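PDB 6WJE: DUF411 domain-containing protein from Pseudomonas aeruginosa, which is of unknown function but binds copper ions through cysteine and histidine side chains, and zinc ions as well, consistent with a role in metal handling. Local coordinates for residues V7-N12 with D32-D37; E1-D6 with N26-T31; S39-R44 with C54-I59; G46-M51 with V109-S114; A105-G110 with L120-G125. All coordinates share one frame; numbering follows the deposited sequence. Where two conformers were deposited one is given.

Contact 1: V7-N12 with D32-D37; sequences VHRDAN and DHVEAD. With ZN (zinc ion), chain L; ZN (zinc ion), chain K.
H8 and H33 sit beside each other on neighbouring parallel strands, and their imidazoles meet at a slant, planes 49° apart. H33 CD2 lies over the rim of the H8 face, 3.2 Å from H8 NE2, while H33 CB stands above the same ring in a CH-pi contact, 3.9 Å from its centroid. At the edge of the H8 ring, E35 CG approaches ND1. R9 and D32 project from the other face of the sheet, where the arginine grips the carboxylate side-on: NH2 meets OD2 at 2.9 Å, almost in the guanidinium plane, and NE gives a more bent bond to OD1 at 3.1 Å. R9 CG lies between backbone N and carbonyl carbon (chi1 48°), and the chain then bends at chi2. V34 CG2 sits centrally over one guanidinium face, 3.6 Å from R9 CZ, while R9 NH1 donates to D10 O. Three backbone bonds, H33 N to V7 O, R9 N to H33 O and E35 N to R9 O, knit the two strands of a beta-alpha-beta unit. H33 NE2 binds a zinc ion shared with D6; in the following loop D10 OD1 binds another. The strands thus carry imidazoles on one face and, on the other, an ion pair whose charges probably offset each other.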
# COMPACT_ATOMS: atom_id res chain seq x y z
N VAL A 7 7.06 -4.09 5.75
CA VAL A 7 6.08 -3.07 6.13
C VAL A 7 6.58 -2.33 7.36
O VAL A 7 7.05 -2.97 8.31
CB VAL A 7 4.69 -3.68 6.35
CG1 VAL A 7 3.68 -2.61 6.75
CG2 VAL A 7 4.24 -4.33 5.06
N HIS A 8 6.54 -1.00 7.33
CA HIS A 8 6.77 -0.17 8.51
C HIS A 8 5.44 0.50 8.85
O HIS A 8 4.73 0.98 7.96
CB HIS A 8 7.87 0.95 8.29
CG HIS A 8 9.27 0.44 8.04
ND1 HIS A 8 10.38 0.73 8.84
CD2 HIS A 8 9.74 -0.33 7.03
CE1 HIS A 8 11.44 0.13 8.34
NE2 HIS A 8 11.09 -0.51 7.24
N ARG A 9 5.11 0.54 10.14
CA ARG A 9 3.87 1.15 10.58
C ARG A 9 3.98 1.50 12.05
O ARG A 9 4.86 1.00 12.76
CB ARG A 9 2.66 0.25 10.32
CG ARG A 9 2.86 -1.15 10.79
CD ARG A 9 2.18 -1.33 12.07
NE ARG A 9 2.33 -2.68 12.58
CZ ARG A 9 2.01 -3.02 13.83
NH1 ARG A 9 1.53 -2.09 14.67
NH2 ARG A 9 2.17 -4.27 14.25
N ASP A 10 3.06 2.34 12.49
CA ASP A 10 2.96 2.73 13.89
C ASP A 10 2.39 1.61 14.77
O ASP A 10 1.60 0.77 14.32
CB ASP A 10 2.10 4.00 13.98
CG ASP A 10 1.98 4.54 15.39
OD1 ASP A 10 2.91 5.26 15.84
OD2 ASP A 10 0.93 4.27 16.02
N ALA A 11 2.78 1.63 16.05
CA ALA A 11 2.37 0.56 16.97
C ALA A 11 0.87 0.53 17.20
O ALA A 11 0.30 -0.53 17.49
CB ALA A 11 3.06 0.72 18.33
N ASN A 12 0.20 1.66 17.03
CA ASN A 12 -1.22 1.76 17.31
C ASN A 12 -2.06 1.86 16.02
O ASN A 12 -3.13 2.46 16.01
CB ASN A 12 -1.44 2.97 18.23
CG ASN A 12 -2.68 2.86 19.09
OD1 ASN A 12 -2.91 1.83 19.74
ND2 ASN A 12 -3.47 3.94 19.13
N ASP A 32 6.99 -7.26 9.58
CA ASP A 32 6.29 -6.17 10.25
C ASP A 32 7.26 -5.36 11.11
O ASP A 32 7.74 -5.85 12.14
CB ASP A 32 5.17 -6.78 11.09
CG ASP A 32 4.28 -5.76 11.74
OD1 ASP A 32 4.53 -4.55 11.55
OD2 ASP A 32 3.33 -6.19 12.45
N HIS A 33 7.59 -4.15 10.68
CA HIS A 33 8.42 -3.23 11.47
C HIS A 33 7.52 -2.22 12.14
O HIS A 33 6.96 -1.34 11.47
CB HIS A 33 9.42 -2.48 10.60
CG HIS A 33 10.42 -3.34 9.92
ND1 HIS A 33 11.25 -4.20 10.60
CD2 HIS A 33 10.77 -3.43 8.62
CE1 HIS A 33 12.05 -4.81 9.74
NE2 HIS A 33 11.78 -4.35 8.53
N VAL A 34 7.43 -2.26 13.46
CA VAL A 34 6.78 -1.17 14.17
C VAL A 34 7.76 0.00 14.24
O VAL A 34 8.88 -0.15 14.73
CB VAL A 34 6.31 -1.61 15.56
CG1 VAL A 34 5.75 -0.45 16.33
CG2 VAL A 34 5.26 -2.72 15.42
N GLU A 35 7.34 1.13 13.67
CA GLU A 35 8.19 2.35 13.62
C GLU A 35 7.32 3.58 13.89
O GLU A 35 6.28 3.73 13.21
CB GLU A 35 8.89 2.47 12.26
CG GLU A 35 9.91 1.38 12.00
CD GLU A 35 11.10 1.38 12.95
OE1 GLU A 35 11.48 2.47 13.41
OE2 GLU A 35 11.64 0.29 13.21
N ALA A 36 7.73 4.41 14.84
CA ALA A 36 7.00 5.62 15.19
C ALA A 36 7.26 6.79 14.26
O ALA A 36 6.64 7.85 14.44
CB ALA A 36 7.32 6.06 16.62
N ASP A 37 8.13 6.64 13.25
CA ASP A 37 8.62 7.76 12.45
C ASP A 37 8.36 7.49 10.96
O ASP A 37 9.29 7.32 10.17
CB ASP A 37 10.11 7.97 12.71
CG ASP A 37 10.58 9.36 12.35
OD1 ASP A 37 9.93 10.00 11.49
OD2 ASP A 37 11.63 9.80 12.91
ZN ZN L . 2.76 6.23 17.66
ZN ZN K . 12.84 -4.26 6.71
O HOH W 1 14.48 -5.97 7.44

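Contact 2: E1-D6 with N26-T31; sequences EPLAID and NGFKVT. With ZN (zinc ion), chain K.
I5, F28 and L3 lose the most surface where the N-terminal strand lies along its parallel neighbour. I5 points to the same face of the sheet as V30, and the two side chains run alongside each other; the branch that touches is CG2 of I5, 3.7 Å from V30 CG2. With CG1 set opposite the backbone N (chi1 -175°), I5 turns its longer arm toward V58 O and leaves the short methyl for V30. The F28 ring lies aslant to its partners, with CD2 3.9 Å from L3 CB and CE2 near L3 CD1, and beyond it A70 of helix 70-78 adds to the packing. Backbone bonds hold these residues in step: K29 N to L3 O, I5 N to K29 O, and T31 N to I5 O. This is the opening half of the pairing in a beta-alpha-beta crossover, strand 4-9, helix 14-25 and strand 29-34, in which W19 covers I5 and I20 covers V30. The helix ends in a Schellman motif with G27 at its C-prime position, just before F28 turns into the strand. On the face of the sheet away from I5 and V30, D6 chelates a zinc ion through OD1 (2.1 Å) and OD2 (2.2 Å), H33 and a water being further ligands.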
# COMPACT_ATOMS: atom_id res chain seq x y z
N GLU A 1 9.05 -19.87 -3.65
CA GLU A 1 9.43 -18.47 -3.78
C GLU A 1 8.23 -17.56 -3.52
O GLU A 1 7.75 -16.90 -4.45
CB GLU A 1 10.00 -18.23 -5.19
CG GLU A 1 10.65 -16.88 -5.46
CD GLU A 1 9.91 -16.10 -6.53
OE1 GLU A 1 8.99 -16.70 -7.13
OE2 GLU A 1 10.25 -14.92 -6.79
N PRO A 2 7.73 -17.52 -2.28
CA PRO A 2 6.63 -16.61 -1.94
C PRO A 2 7.10 -15.16 -2.02
O PRO A 2 8.26 -14.85 -1.78
CB PRO A 2 6.25 -16.99 -0.51
CG PRO A 2 7.02 -18.24 -0.20
CD PRO A 2 8.24 -18.21 -1.08
N LEU A 3 6.19 -14.28 -2.39
CA LEU A 3 6.54 -12.88 -2.44
C LEU A 3 6.74 -12.33 -1.03
O LEU A 3 6.04 -12.69 -0.09
CB LEU A 3 5.47 -12.10 -3.21
CG LEU A 3 5.23 -12.62 -4.64
CD1 LEU A 3 4.35 -11.66 -5.38
CD2 LEU A 3 6.53 -12.80 -5.38
N ALA A 4 7.74 -11.47 -0.88
CA ALA A 4 8.11 -10.90 0.39
C ALA A 4 7.83 -9.40 0.38
O ALA A 4 8.07 -8.73 -0.64
CB ALA A 4 9.59 -11.16 0.65
N ILE A 5 7.30 -8.87 1.48
CA ILE A 5 7.05 -7.44 1.59
C ILE A 5 7.44 -6.97 2.99
O ILE A 5 7.16 -7.63 3.99
CB ILE A 5 5.58 -7.08 1.25
CG1 ILE A 5 5.42 -5.56 1.27
CG2 ILE A 5 4.63 -7.76 2.23
CD1 ILE A 5 4.14 -5.05 0.71
N ASP A 6 8.10 -5.82 3.05
CA ASP A 6 8.63 -5.24 4.28
C ASP A 6 7.73 -4.05 4.60
O ASP A 6 7.63 -3.13 3.79
CB ASP A 6 10.08 -4.78 4.07
CG ASP A 6 10.80 -4.43 5.35
OD1 ASP A 6 11.11 -5.35 6.13
OD2 ASP A 6 11.16 -3.27 5.59
N ASN A 26 -3.20 -14.04 1.62
CA ASN A 26 -2.96 -14.19 0.19
C ASN A 26 -1.58 -14.78 -0.11
O ASN A 26 -1.13 -14.69 -1.26
CB ASN A 26 -3.17 -12.86 -0.55
CG ASN A 26 -4.67 -12.56 -0.82
OD1 ASN A 26 -5.35 -13.32 -1.52
ND2 ASN A 26 -5.17 -11.47 -0.25
N GLY A 27 -0.85 -15.25 0.92
CA GLY A 27 0.41 -15.93 0.66
C GLY A 27 1.68 -15.10 0.74
O GLY A 27 2.76 -15.64 0.49
N PHE A 28 1.58 -13.80 1.01
CA PHE A 28 2.80 -13.01 1.12
C PHE A 28 3.55 -13.33 2.41
O PHE A 28 2.95 -13.58 3.46
CB PHE A 28 2.45 -11.53 1.08
CG PHE A 28 2.04 -11.04 -0.27
CD1 PHE A 28 0.80 -11.34 -0.79
CD2 PHE A 28 2.88 -10.22 -0.99
CE1 PHE A 28 0.42 -10.88 -2.03
CE2 PHE A 28 2.50 -9.74 -2.23
CZ PHE A 28 1.27 -10.06 -2.74
N LYS A 29 4.87 -13.31 2.32
CA LYS A 29 5.71 -13.36 3.52
C LYS A 29 5.92 -11.91 3.93
O LYS A 29 6.52 -11.14 3.19
CB LYS A 29 7.03 -14.07 3.23
CG LYS A 29 7.85 -14.41 4.48
CD LYS A 29 9.11 -13.56 4.64
CE LYS A 29 9.77 -13.78 6.02
NZ LYS A 29 9.02 -13.14 7.18
N VAL A 30 5.38 -11.52 5.09
CA VAL A 30 5.39 -10.13 5.52
C VAL A 30 6.34 -10.00 6.70
O VAL A 30 6.24 -10.76 7.66
CB VAL A 30 3.98 -9.64 5.90
CG1 VAL A 30 4.00 -8.16 6.22
CG2 VAL A 30 2.98 -9.91 4.79
N THR A 31 7.26 -9.04 6.64
CA THR A 31 7.99 -8.59 7.82
C THR A 31 7.38 -7.27 8.31
O THR A 31 7.29 -6.29 7.55
CB THR A 31 9.49 -8.43 7.59
OG1 THR A 31 9.74 -7.29 6.77
CG2 THR A 31 10.12 -9.70 6.96
ZN ZN K . 12.84 -4.26 6.71
O HOH W 1 14.48 -5.97 7.44

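Contact 3: S39-R44 with C54-I59; sequences SAVKSR and CHTGVI. With CU (copper (II) ion), chain G; CU (copper (II) ion), chain H.
H55, whose carbonyl O comes within 3.9 Å of K42 NZ, carries the flat ring of this contact and directs it away from the helix. The imidazole stacks with W19 and makes an edge-to-face pair with H67; at its rim ND1 binds a copper ion at 2.1 Å, and NE2 forms a weak hydrogen bond with G66 O. C54 SG bridges two copper ions, each at 2.1 Å: C16 completes the set on the ion shared with H55, and C15 and H67 bind the other. On the helix side, K42 leans across T56. Its chain runs nearly extended until a last bend (chi4 -54°) turns the ammonium group to T56 OG1, with NZ to OG1 2.8 Å, and K42 CG passes 3.2 Å from the same oxygen. Helix 38-44 packs here against the mixed sheet, its short segment axis 43° from that of strand 55-59 and 8.8 Å away. Because successive residues of a strand point to opposite faces, T56 is presented to the helix and H55 to the other side. V41 CG1 adds a looser apolar touch, 4.2 Å from T56 CB. The strongest partner of K42 NZ is E65 OE2, on the adjoining strand, in a salt bridge; the lysine also donates to S53 O, while E65 OE1 hydrogen-bonds to T56 OG1.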
# COMPACT_ATOMS: atom_id res chain seq x y z
N SER A 39 7.26 9.47 8.67
CA SER A 39 7.72 10.50 7.75
C SER A 39 9.11 10.19 7.23
O SER A 39 9.40 10.40 6.05
CB SER A 39 7.71 11.86 8.45
OG SER A 39 6.63 11.95 9.36
N ALA A 40 9.98 9.64 8.09
CA ALA A 40 11.31 9.26 7.62
C ALA A 40 11.21 8.18 6.55
O ALA A 40 11.86 8.27 5.51
CB ALA A 40 12.17 8.78 8.79
N VAL A 41 10.35 7.19 6.77
CA VAL A 41 10.22 6.08 5.82
C VAL A 41 9.73 6.58 4.47
O VAL A 41 10.25 6.19 3.42
CB VAL A 41 9.29 4.99 6.40
CG1 VAL A 41 9.46 3.71 5.63
CG2 VAL A 41 9.58 4.77 7.88
N LYS A 42 8.68 7.41 4.48
CA LYS A 42 8.08 7.87 3.24
C LYS A 42 9.03 8.77 2.48
O LYS A 42 9.07 8.77 1.24
CB LYS A 42 6.76 8.60 3.52
CG LYS A 42 5.64 7.70 3.98
CD LYS A 42 4.53 8.53 4.59
CE LYS A 42 3.71 7.74 5.60
NZ LYS A 42 3.16 6.47 5.04
N SER A 43 9.77 9.61 3.22
CA SER A 43 10.72 10.49 2.56
C SER A 43 11.89 9.70 2.00
O SER A 43 12.36 9.97 0.89
CB SER A 43 11.21 11.54 3.56
OG SER A 43 12.51 11.97 3.21
N ARG A 44 12.31 8.65 2.70
CA ARG A 44 13.40 7.82 2.21
C ARG A 44 13.04 7.15 0.88
O ARG A 44 13.92 6.94 0.04
CB ARG A 44 13.76 6.78 3.27
CG ARG A 44 14.91 5.81 3.00
CD ARG A 44 15.05 4.84 4.21
NE ARG A 44 14.42 3.53 3.99
CZ ARG A 44 13.92 2.74 4.95
NH1 ARG A 44 13.94 3.11 6.23
NH2 ARG A 44 13.38 1.56 4.62
N CYS A 54 -1.42 5.53 5.94
CA CYS A 54 -1.13 5.03 7.28
C CYS A 54 0.11 4.15 7.37
O CYS A 54 0.59 3.92 8.48
CB CYS A 54 -2.33 4.30 7.86
SG CYS A 54 -3.10 3.14 6.76
N HIS A 55 0.55 3.52 6.28
CA HIS A 55 1.67 2.60 6.41
C HIS A 55 2.42 2.64 5.08
O HIS A 55 1.84 2.98 4.05
CB HIS A 55 1.23 1.17 6.74
CG HIS A 55 0.44 0.50 5.65
ND1 HIS A 55 -0.91 0.27 5.72
CD2 HIS A 55 0.84 -0.04 4.48
CE1 HIS A 55 -1.33 -0.32 4.62
NE2 HIS A 55 -0.28 -0.54 3.85
N THR A 56 3.69 2.20 5.11
CA THR A 56 4.54 2.16 3.92
C THR A 56 5.25 0.82 3.82
O THR A 56 6.04 0.46 4.70
CB THR A 56 5.59 3.28 3.95
OG1 THR A 56 4.94 4.54 4.17
CG2 THR A 56 6.34 3.34 2.63
N GLY A 57 4.98 0.10 2.74
CA GLY A 57 5.63 -1.14 2.40
C GLY A 57 6.62 -1.08 1.25
O GLY A 57 6.60 -0.14 0.45
N VAL A 58 7.52 -2.05 1.21
CA VAL A 58 8.49 -2.19 0.12
C VAL A 58 8.49 -3.65 -0.33
O VAL A 58 8.54 -4.57 0.50
CB VAL A 58 9.91 -1.77 0.53
CG1 VAL A 58 10.73 -1.62 -0.69
CG2 VAL A 58 9.87 -0.47 1.32
N ILE A 59 8.36 -3.86 -1.64
CA ILE A 59 8.47 -5.16 -2.28
C ILE A 59 9.30 -5.02 -3.55
O ILE A 59 9.07 -4.10 -4.35
CB ILE A 59 7.09 -5.79 -2.58
CG1 ILE A 59 7.31 -7.12 -3.32
CG2 ILE A 59 6.19 -4.80 -3.34
CD1 ILE A 59 6.19 -8.11 -3.22
CU CU G . -1.85 1.48 7.18
CU CU H . -4.59 1.82 7.56

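Contact 4: G46-M51 with V109-S114; sequences GVPYSM and VGLTRS
M51 and V109 form one of two apolar touches that join a loop to a sheet strand; P48 and L111 form the other. In the first, the side chains are crossed rather than aligned: the terminal methyl CE of M51 rests against V109, 3.5 Å from CG1 and equally near CB. The methionine leaves its backbone in an extended run, CG opposite the carbonyl carbon and the next bond straight, and then folds at the sulfur (chi3 109°), which lays the methyl on the valine. In the second, the proline ring and the leucine branch reach toward each other, P48 CG lying 3.6 Å from L111 CD2, and CD of the ring only slightly farther off. The loop links helix 38-44 to strand 55-59, and it packs on strand 106-112 of the same mixed sheet, a strand that pairs with strand 82-86 on one side and strand 117-123 on the other. Backbone atoms are touched too: M51 CE also lies 3.4 Å from V109 O, while G46 O is a more distant neighbour of L111 CD2 at 4.1 Å. Hydrogen bonding works within the loop and back to the helix it leaves. M51 N donates to P48 O over the short 3-10 turn at 2.8 Å, and G46, with positive phi (62°), is the C-prime residue of the Schellman motif that closes the helix, V47 N reaching back to K42 O.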
# COMPACT_ATOMS: atom_id res chain seq x y z
N GLY A 46 10.79 8.39 -1.32
CA GLY A 46 10.23 9.30 -2.27
C GLY A 46 8.75 9.03 -2.45
O GLY A 46 8.26 8.97 -3.59
N VAL A 47 8.00 8.90 -1.37
CA VAL A 47 6.55 8.85 -1.45
C VAL A 47 6.06 10.30 -1.48
O VAL A 47 6.33 11.04 -0.53
CB VAL A 47 5.92 8.09 -0.28
CG1 VAL A 47 4.41 8.05 -0.45
CG2 VAL A 47 6.50 6.69 -0.12
N PRO A 48 5.39 10.73 -2.54
CA PRO A 48 4.94 12.12 -2.58
C PRO A 48 3.94 12.37 -1.47
O PRO A 48 3.04 11.56 -1.22
CB PRO A 48 4.26 12.24 -3.96
CG PRO A 48 4.82 11.09 -4.76
CD PRO A 48 4.99 9.99 -3.75
N TYR A 49 4.09 13.51 -0.81
CA TYR A 49 3.22 13.87 0.31
C TYR A 49 1.76 13.71 -0.07
O TYR A 49 0.93 13.31 0.75
CB TYR A 49 3.53 15.31 0.73
CG TYR A 49 2.84 15.82 1.97
CD1 TYR A 49 3.36 15.58 3.23
CD2 TYR A 49 1.68 16.60 1.87
CE1 TYR A 49 2.74 16.07 4.37
CE2 TYR A 49 1.06 17.10 2.99
CZ TYR A 49 1.59 16.83 4.24
OH TYR A 49 0.97 17.32 5.37
N SER A 50 1.41 14.04 -1.32
CA SER A 50 0.02 13.98 -1.73
C SER A 50 -0.53 12.57 -1.82
O SER A 50 -1.72 12.40 -2.05
CB SER A 50 -0.15 14.69 -3.07
OG SER A 50 0.70 14.12 -4.05
N MET A 51 0.31 11.55 -1.70
CA MET A 51 -0.13 10.17 -1.78
C MET A 51 -0.02 9.46 -0.44
O MET A 51 -0.08 8.23 -0.41
CB MET A 51 0.69 9.38 -2.80
CG MET A 51 0.71 9.92 -4.24
SD MET A 51 1.80 8.92 -5.30
CE MET A 51 0.65 8.07 -6.36
N VAL A 109 -2.80 4.23 -7.39
CA VAL A 109 -2.10 5.20 -8.21
C VAL A 109 -0.64 4.82 -8.19
O VAL A 109 0.00 4.81 -7.13
CB VAL A 109 -2.30 6.65 -7.73
CG1 VAL A 109 -1.84 7.59 -8.82
CG2 VAL A 109 -3.75 6.91 -7.42
N GLY A 110 -0.13 4.43 -9.36
CA GLY A 110 1.29 4.17 -9.50
C GLY A 110 2.03 5.47 -9.73
O GLY A 110 1.47 6.47 -10.19
N LEU A 111 3.29 5.50 -9.31
CA LEU A 111 4.16 6.64 -9.57
C LEU A 111 5.29 6.22 -10.50
O LEU A 111 5.93 5.18 -10.29
CB LEU A 111 4.73 7.22 -8.27
CG LEU A 111 5.54 8.51 -8.40
CD1 LEU A 111 4.69 9.69 -8.89
CD2 LEU A 111 6.26 8.85 -7.11
N THR A 112 5.56 7.03 -11.52
CA THR A 112 6.60 6.68 -12.47
C THR A 112 7.95 7.15 -11.96
O THR A 112 8.05 7.93 -11.01
CB THR A 112 6.34 7.34 -13.83
OG1 THR A 112 6.48 8.76 -13.70
CG2 THR A 112 4.93 7.00 -14.35
N ARG A 113 9.01 6.66 -12.63
CA ARG A 113 10.38 7.06 -12.32
C ARG A 113 10.50 8.57 -12.18
O ARG A 113 11.09 9.08 -11.23
CB ARG A 113 11.33 6.56 -13.41
CG ARG A 113 11.32 5.05 -13.60
CD ARG A 113 12.44 4.60 -14.55
NE ARG A 113 11.94 3.72 -15.60
CZ ARG A 113 11.19 4.13 -16.62
NH1 ARG A 113 10.85 5.41 -16.72
NH2 ARG A 113 10.78 3.27 -17.54
N SER A 114 9.92 9.31 -13.13
CA SER A 114 10.07 10.75 -13.21
C SER A 114 9.02 11.51 -12.42
O SER A 114 8.96 12.74 -12.51
CB SER A 114 10.11 11.22 -14.67
OG SER A 114 8.93 10.85 -15.34

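Contact 5: A105-G110 with L120-G125; sequences AYQVVG and LAEYPG
Y106 and Y123 make the dense end of this antiparallel pairing. Their rings are nearly parallel, planes 21° apart, but slid so far that they barely overlap: Y106 CE2 lies 3.5 Å from Y123 CD2, and Y106 OH stands over the rim of the Y123 face. Y123 CB in turn covers one face of the Y106 ring in a CH-pi contact. With Y106 CG between backbone N and carbonyl carbon (chi1 63°), the phenol lies across toward Y123. V108 continues the packed face, CG2 meeting the edge of the Y123 ring at 4.0 Å from CE2 and A121 CB close by, with CG1 near L120 CB. Between the backbones, Y106 and Y123 exchange two bonds, and V108 N donates to A121 O at 2.9 Å. L120 and A121 both face V108 in a classic beta bulge: L120 N gives V108 O a bond of 2.8 Å, whereas that from A121 N is weak at 3.5 Å. On the other face Q107 and E122 are exposed, their CG atoms touching at 3.6 Å; past the last bridged pair, A105 CB lies near G125 N. Chemically, then, backbone bonds hold the strands of this beta hairpin, and apolar and aromatic packing reinforces one face, where Y123 OH also hydrogen-bonds to D72 on helix 70-78, while the polar ends of Q107 and E122 make no bond to each other.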
# COMPACT_ATOMS: atom_id res chain seq x y z
N ALA A 105 -15.13 4.61 -2.84
CA ALA A 105 -14.40 4.46 -4.09
C ALA A 105 -12.96 4.90 -3.89
O ALA A 105 -12.70 5.80 -3.10
CB ALA A 105 -15.02 5.30 -5.20
N TYR A 106 -12.03 4.20 -4.54
CA TYR A 106 -10.63 4.60 -4.46
C TYR A 106 -9.88 4.04 -5.65
O TYR A 106 -10.33 3.10 -6.32
CB TYR A 106 -9.98 4.15 -3.16
CG TYR A 106 -9.92 2.65 -3.00
CD1 TYR A 106 -11.05 1.94 -2.61
CD2 TYR A 106 -8.74 1.95 -3.24
CE1 TYR A 106 -11.01 0.56 -2.46
CE2 TYR A 106 -8.69 0.57 -3.09
CZ TYR A 106 -9.83 -0.11 -2.69
OH TYR A 106 -9.81 -1.48 -2.52
N GLN A 107 -8.71 4.59 -5.90
CA GLN A 107 -7.83 4.12 -6.95
C GLN A 107 -6.47 3.75 -6.40
O GLN A 107 -6.01 4.33 -5.41
CB GLN A 107 -7.67 5.16 -8.08
CG GLN A 107 -8.99 5.72 -8.62
CD GLN A 107 -9.70 6.67 -7.67
OE1 GLN A 107 -10.84 6.44 -7.28
NE2 GLN A 107 -9.01 7.73 -7.28
N VAL A 108 -5.84 2.79 -7.06
CA VAL A 108 -4.42 2.52 -6.87
C VAL A 108 -3.64 3.33 -7.89
O VAL A 108 -3.80 3.17 -9.10
CB VAL A 108 -4.11 1.03 -7.01
CG1 VAL A 108 -2.64 0.79 -6.65
CG2 VAL A 108 -5.06 0.19 -6.14
N VAL A 109 -2.80 4.23 -7.39
CA VAL A 109 -2.10 5.20 -8.21
C VAL A 109 -0.64 4.82 -8.19
O VAL A 109 0.00 4.81 -7.13
CB VAL A 109 -2.30 6.65 -7.73
CG1 VAL A 109 -1.84 7.59 -8.82
CG2 VAL A 109 -3.75 6.91 -7.42
N GLY A 110 -0.13 4.43 -9.36
CA GLY A 110 1.29 4.17 -9.50
C GLY A 110 2.03 5.47 -9.73
O GLY A 110 1.47 6.47 -10.19
N LEU A 120 -3.38 2.53 -11.76
CA LEU A 120 -3.23 1.08 -11.85
C LEU A 120 -4.52 0.30 -11.77
O LEU A 120 -4.60 -0.80 -12.32
CB LEU A 120 -2.34 0.58 -10.70
CG LEU A 120 -0.84 0.50 -11.00
CD1 LEU A 120 -0.10 -0.08 -9.84
CD2 LEU A 120 -0.63 -0.37 -12.21
N ALA A 121 -5.49 0.81 -11.04
CA ALA A 121 -6.75 0.14 -10.74
C ALA A 121 -7.72 1.17 -10.19
O ALA A 121 -7.32 2.09 -9.46
CB ALA A 121 -6.56 -1.00 -9.73
N GLU A 122 -8.99 0.98 -10.48
CA GLU A 122 -10.03 1.83 -9.94
C GLU A 122 -11.07 0.95 -9.24
O GLU A 122 -11.52 -0.06 -9.79
CB GLU A 122 -10.63 2.65 -11.08
CG GLU A 122 -9.69 3.76 -11.54
CD GLU A 122 -10.03 4.39 -12.90
OE1 GLU A 122 -11.00 3.99 -13.57
OE2 GLU A 122 -9.27 5.27 -13.33
N TYR A 123 -11.51 1.36 -8.07
CA TYR A 123 -12.46 0.54 -7.32
C TYR A 123 -13.73 1.31 -7.09
O TYR A 123 -13.70 2.36 -6.42
CB TYR A 123 -11.87 0.05 -6.00
CG TYR A 123 -10.83 -1.00 -6.25
CD1 TYR A 123 -11.19 -2.31 -6.50
CD2 TYR A 123 -9.48 -0.67 -6.30
CE1 TYR A 123 -10.25 -3.26 -6.78
CE2 TYR A 123 -8.55 -1.61 -6.57
CZ TYR A 123 -8.93 -2.91 -6.82
OH TYR A 123 -7.97 -3.86 -7.09
N PRO A 124 -14.83 0.90 -7.70
CA PRO A 124 -16.10 1.62 -7.54
C PRO A 124 -16.65 1.51 -6.12
O PRO A 124 -16.56 0.46 -5.48
CB PRO A 124 -17.02 0.93 -8.56
CG PRO A 124 -16.50 -0.50 -8.59
CD PRO A 124 -14.99 -0.34 -8.50
N GLY A 125 -17.24 2.60 -5.65
CA GLY A 125 -17.86 2.57 -4.34
C GLY A 125 -19.16 1.79 -4.35
O GLY A 125 -19.90 1.76 -5.33

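All five contacts are built on one mixed sheet. Contacts 2 and 1 follow each other along the same parallel pair, strands 4-9 and 29-34, their centres about 17 Å apart, and share a zinc ion. Contact 3 comes next in the chain and adds helix 38-44 and strand 55-59, the sheet neighbour of strand 4-9; the loop of contact 4, whose centre is about 12 Å away, lies between the two segments of contact 3. Contact 4 meets strand 106-112, which contact 5 pairs with the final strand at the far edge. Contacts 1 and 5, centres about 25 Å apart, thus mark opposite ends of the sheet, with the copper-binding cysteine and histidine of contact 3 near the start of a strand that lies between them.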